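Local coordinates for organic hydroperoxide resistance protein (Legionella pneumophila, PDB 6MJN), which probably detoxifies organic hydroperoxides by reducing them through redox-active cysteine thiols, helping the bacterium withstand oxidative stress, at residues S79-M85 with H106-L112; M85-S90 with L101-H106. All coordinates share one frame. Residue numbers count along the deposited sequence, not the author numbering.

Interaction 1: residues S79-M85 with H106-L112; sequences SLEDVSM and HAHITGL
Leu80 reaches the apolar centre although its CA-CB bond points away: its CD2 lies 3.4 Å from CG2 of Ile109 and 3.5 Å from CD1 of Leu112. Along the same buried face, Val83 CG2 meets Ile109 CG1 at 3.9 Å. Met85 (chi1 t, chi2 p) turns its thioether back across the strands, so that SD comes 3.7 Å from Ala107 CB. Helices 53-76 and 114-125 cover this face, with Leu80 touching both.

Strands 82-85 and 106-110 are extended and run antiparallel at 172°, their axes 4.7 Å apart at closest. Val83-Ile109 and Met85-Ala107 are non-hydrogen-bonded pairs (CA-CA 4.4 and 4.8 Å). Between them, Ser84 and His108 form a hydrogen-bonded pair, with Ser84 N to His108 O and His108 N to Ser84 O both 2.9 Å. Their side chains lie on the other face, where Ser84 OG is 3.5 Å from His108 CB.

Toward the polar end, Thr110 N donates to Asp82 O and Thr110 O accepts from Glu81 N, each at 2.9 Å, so one residue faces two. Glu81, first of the two bulged residues, takes near-helical angles (-89/-52), which lets both it and Asp82 face Thr110. Gly111 follows at positive phi (108°), where a CB would strike Ser79 O. Two residues opposite one, with this bonding, define a classic beta bulge, here at the open end of an antiparallel hairpin of the OsmC-like fold.

Interaction 2: residues M85-S90 with L101-H106; sequences MTSEVS and LGVALH
Six inter-strand hydrogen bonds fix a regular antiparallel ladder whose strand axes approach to 4.7 Å and cross at 160°. The hydrogen-bonded pairs are Thr86-His106, Glu88-Ala104 and Ser90-Gly102, each with two N-to-O bonds: Thr86 N to His106 O 3.0 Å and His106 N to Thr86 O 2.9 Å; Glu88 N to Ala104 O 2.8 Å and Ala104 N to Glu88 O 2.9 Å; Ser90 N to Gly102 O 2.9 Å and Gly102 N to Ser90 O 3.0 Å. Ser87-Leu105 and Val89-Val103 are the intervening non-hydrogen-bonded pairs, both with CA-CA 4.7 Å.

Side chains alternate between faces. On the buried face Val89 and Val103 both take chi1 t, placing Val89 CG2 4.1 Å from Val103 CG2. Val89 CG1 is 4.1 Å from Leu101 CD2. Leu105 adopts mt, bringing CD2 to 3.7 Å from Ser87 CB, and Met85 CE lies 3.7 Å from Leu105 CB. Ser87, in p, bonds through OG to Ala58 O of helix 53-76, which covers this face.

On the other face, Thr86 (m) and His106 (t) hold their CB atoms 4.2 Å apart, and His106 ND1 bonds to Ser143. Glu88 stretches outward with chi1 and chi2 t. Ser90, in m, bonds to Thr14 of the second subunit. A water donates to Ala104 O at 3.0 Å and weakly to Thr86 O at 3.4 Å. Residues 85-90 also pair with an antiparallel strand of that subunit, so this hairpin, packed on a long helix, continues the sheet across the dimer, consistent with the intertwined OsmC/Ohr fold.

Overall arrangement
Interactions 1 and 2 are successive lengths of a single beta hairpin, strands 82-93 and 99-110, with centres about 17 Å apart. The chain runs through 79-85 and 85-90, turns, and returns through 101-106 and 106-112, so interaction 2 lies nearer the turn and interaction 1 at the open end. Met85 and His106 belong to both. From Val83-Ile109 to Ser90-Gly102 paired residue numbers always sum to 192, showing an unbroken register; the bulge interrupts it only beyond. Helix 53-76 underlies both lengths, and strand 140-146 flanks 99-110. Both interactions touch the second subunit, whose strand continues the sheet beyond 82-93, making the hairpin part of the dimer's framework.

Interaction 1: residues S79-M85 with H106-L112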
# COMPACT_ATOMS: atom_id res chain seq x y z
N SER B 79 25.23 -14.40 3.67
CA SER B 79 26.21 -13.43 3.16
C SER B 79 25.63 -12.64 1.98
O SER B 79 26.01 -12.80 0.82
CB SER B 79 27.50 -14.14 2.78
OG SER B 79 27.27 -15.14 1.80
N LEU B 80 24.69 -11.75 2.32
CA LEU B 80 24.13 -10.81 1.35
C LEU B 80 25.05 -9.63 1.16
O LEU B 80 25.41 -8.94 2.12
CB LEU B 80 22.77 -10.29 1.82
CG LEU B 80 21.53 -11.06 1.42
CD1 LEU B 80 20.38 -10.09 1.24
CD2 LEU B 80 21.82 -11.81 0.17
N GLU B 81 25.42 -9.36 -0.09
CA GLU B 81 26.17 -8.14 -0.35
C GLU B 81 25.22 -6.98 -0.64
O GLU B 81 25.32 -5.93 0.01
CB GLU B 81 27.15 -8.35 -1.51
CG GLU B 81 28.15 -9.47 -1.29
CD GLU B 81 29.08 -9.66 -2.47
OE1 GLU B 81 29.14 -8.76 -3.34
OE2 GLU B 81 29.75 -10.71 -2.54
N ASP B 82 24.30 -7.16 -1.58
CA ASP B 82 23.34 -6.11 -1.92
C ASP B 82 22.03 -6.75 -2.37
O ASP B 82 21.97 -7.94 -2.70
CB ASP B 82 23.90 -5.19 -3.02
CG ASP B 82 23.18 -3.86 -3.10
OD1 ASP B 82 22.37 -3.55 -2.19
OD2 ASP B 82 23.42 -3.11 -4.07
N VAL B 83 20.97 -5.94 -2.36
CA VAL B 83 19.68 -6.37 -2.89
C VAL B 83 18.94 -5.13 -3.38
O VAL B 83 18.99 -4.07 -2.75
CB VAL B 83 18.85 -7.14 -1.84
CG1 VAL B 83 18.63 -6.29 -0.60
CG2 VAL B 83 17.50 -7.55 -2.41
N SER B 84 18.28 -5.26 -4.52
CA SER B 84 17.27 -4.30 -4.92
C SER B 84 15.99 -5.05 -5.24
O SER B 84 16.00 -6.25 -5.53
CB SER B 84 17.72 -3.47 -6.13
OG SER B 84 17.89 -4.28 -7.26
N MET B 85 14.88 -4.32 -5.21
CA MET B 85 13.56 -4.92 -5.29
C MET B 85 12.72 -4.15 -6.29
O MET B 85 12.61 -2.93 -6.21
CB MET B 85 12.90 -4.89 -3.91
CG MET B 85 11.85 -5.92 -3.72
SD MET B 85 12.53 -7.59 -3.85
CE MET B 85 11.05 -8.25 -4.63
N HIS B 106 10.27 -8.92 -8.25
CA HIS B 106 11.53 -9.43 -8.78
C HIS B 106 12.66 -8.95 -7.90
O HIS B 106 12.94 -7.75 -7.84
CB HIS B 106 11.75 -8.97 -10.23
CG HIS B 106 13.04 -9.45 -10.80
ND1 HIS B 106 13.33 -10.78 -10.96
CD2 HIS B 106 14.13 -8.78 -11.23
CE1 HIS B 106 14.53 -10.92 -11.47
NE2 HIS B 106 15.05 -9.71 -11.64
N ALA B 107 13.35 -9.88 -7.25
CA ALA B 107 14.47 -9.51 -6.40
C ALA B 107 15.78 -9.63 -7.17
O ALA B 107 15.97 -10.57 -7.95
CB ALA B 107 14.50 -10.39 -5.15
N HIS B 108 16.68 -8.67 -6.98
CA HIS B 108 18.04 -8.74 -7.51
C HIS B 108 18.99 -8.78 -6.32
O HIS B 108 19.16 -7.78 -5.61
CB HIS B 108 18.34 -7.55 -8.43
CG HIS B 108 19.72 -7.59 -9.03
ND1 HIS B 108 20.10 -6.73 -10.04
CD2 HIS B 108 20.79 -8.38 -8.78
CE1 HIS B 108 21.35 -6.98 -10.37
NE2 HIS B 108 21.80 -7.97 -9.62
N ILE B 109 19.65 -9.93 -6.13
CA ILE B 109 20.45 -10.22 -4.95
C ILE B 109 21.90 -10.47 -5.37
O ILE B 109 22.15 -11.23 -6.31
CB ILE B 109 19.88 -11.44 -4.21
CG1 ILE B 109 18.50 -11.12 -3.63
CG2 ILE B 109 20.81 -11.91 -3.11
CD1 ILE B 109 17.83 -12.29 -2.95
N THR B 110 22.85 -9.79 -4.72
CA THR B 110 24.28 -10.00 -4.94
C THR B 110 24.85 -10.80 -3.77
O THR B 110 24.54 -10.54 -2.61
CB THR B 110 25.04 -8.66 -5.05
OG1 THR B 110 24.29 -7.75 -5.87
CG2 THR B 110 26.42 -8.86 -5.66
N GLY B 111 25.72 -11.77 -4.09
CA GLY B 111 26.48 -12.48 -3.08
C GLY B 111 26.06 -13.92 -2.83
O GLY B 111 26.71 -14.61 -2.04
N LEU B 112 24.99 -14.38 -3.47
CA LEU B 112 24.48 -15.73 -3.30
C LEU B 112 24.40 -16.41 -4.66
O LEU B 112 24.30 -15.74 -5.70
CB LEU B 112 23.08 -15.72 -2.67
CG LEU B 112 22.96 -15.05 -1.30
CD1 LEU B 112 21.50 -15.11 -0.86
CD2 LEU B 112 23.86 -15.71 -0.31

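Interaction 2: residues M85-S90 with L101-H106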
# COMPACT_ATOMS: atom_id res chain seq x y z
N MET B 85 14.88 -4.32 -5.21
CA MET B 85 13.56 -4.92 -5.29
C MET B 85 12.72 -4.15 -6.29
O MET B 85 12.61 -2.93 -6.21
CB MET B 85 12.90 -4.89 -3.91
CG MET B 85 11.85 -5.92 -3.72
SD MET B 85 12.53 -7.59 -3.85
CE MET B 85 11.05 -8.25 -4.63
N THR B 86 12.13 -4.88 -7.23
CA THR B 86 11.18 -4.38 -8.21
C THR B 86 9.81 -4.96 -7.88
O THR B 86 9.68 -6.16 -7.63
CB THR B 86 11.59 -4.80 -9.62
OG1 THR B 86 12.89 -4.26 -9.93
CG2 THR B 86 10.60 -4.30 -10.64
N SER B 87 8.79 -4.11 -7.87
CA SER B 87 7.40 -4.56 -7.75
C SER B 87 6.64 -4.05 -8.95
O SER B 87 6.82 -2.90 -9.37
CB SER B 87 6.74 -4.04 -6.47
OG SER B 87 6.59 -2.65 -6.56
N GLU B 88 5.81 -4.90 -9.53
CA GLU B 88 4.95 -4.48 -10.62
C GLU B 88 3.52 -4.74 -10.20
O GLU B 88 3.17 -5.88 -9.86
CB GLU B 88 5.29 -5.23 -11.90
CG GLU B 88 4.36 -4.90 -13.04
CD GLU B 88 4.66 -5.75 -14.26
OE1 GLU B 88 5.81 -5.73 -14.73
OE2 GLU B 88 3.75 -6.47 -14.72
N VAL B 89 2.70 -3.70 -10.18
CA VAL B 89 1.35 -3.77 -9.66
C VAL B 89 0.39 -3.42 -10.78
O VAL B 89 0.56 -2.41 -11.47
CB VAL B 89 1.16 -2.82 -8.46
CG1 VAL B 89 -0.34 -2.66 -8.10
CG2 VAL B 89 1.97 -3.37 -7.26
N SER B 90 -0.60 -4.29 -10.99
CA SER B 90 -1.59 -4.08 -12.04
C SER B 90 -2.97 -4.00 -11.42
O SER B 90 -3.27 -4.65 -10.41
CB SER B 90 -1.55 -5.20 -13.08
OG SER B 90 -0.36 -5.13 -13.83
N LEU B 101 -6.09 -5.99 -7.37
CA LEU B 101 -4.68 -5.85 -7.68
C LEU B 101 -4.06 -7.21 -8.00
O LEU B 101 -4.48 -8.24 -7.45
CB LEU B 101 -3.93 -5.20 -6.51
CG LEU B 101 -4.41 -3.83 -6.01
CD1 LEU B 101 -3.55 -3.38 -4.84
CD2 LEU B 101 -4.33 -2.84 -7.13
N GLY B 102 -3.07 -7.20 -8.90
CA GLY B 102 -2.13 -8.30 -9.05
C GLY B 102 -0.73 -7.78 -8.98
O GLY B 102 -0.46 -6.60 -9.26
N VAL B 103 0.22 -8.64 -8.58
CA VAL B 103 1.58 -8.21 -8.25
C VAL B 103 2.59 -9.22 -8.78
O VAL B 103 2.41 -10.44 -8.63
CB VAL B 103 1.78 -8.05 -6.72
CG1 VAL B 103 3.21 -7.55 -6.39
CG2 VAL B 103 0.73 -7.15 -6.09
N ALA B 104 3.68 -8.72 -9.38
CA ALA B 104 4.87 -9.50 -9.66
C ALA B 104 6.04 -8.84 -8.95
O ALA B 104 6.22 -7.63 -9.04
CB ALA B 104 5.15 -9.59 -11.17
N LEU B 105 6.81 -9.64 -8.21
CA LEU B 105 7.98 -9.16 -7.47
C LEU B 105 9.23 -9.73 -8.11
O LEU B 105 9.26 -10.91 -8.49
CB LEU B 105 7.90 -9.60 -6.00
CG LEU B 105 6.74 -8.99 -5.19
CD1 LEU B 105 6.80 -9.54 -3.77
CD2 LEU B 105 6.81 -7.47 -5.17
N HIS B 106 10.27 -8.92 -8.25
CA HIS B 106 11.53 -9.43 -8.78
C HIS B 106 12.66 -8.95 -7.90
O HIS B 106 12.94 -7.75 -7.84
CB HIS B 106 11.75 -8.97 -10.23
CG HIS B 106 13.04 -9.45 -10.80
ND1 HIS B 106 13.33 -10.78 -10.96
CD2 HIS B 106 14.13 -8.78 -11.23
CE1 HIS B 106 14.53 -10.92 -11.47
NE2 HIS B 106 15.05 -9.71 -11.64
O HOH W 1 8.58 -6.84 -10.76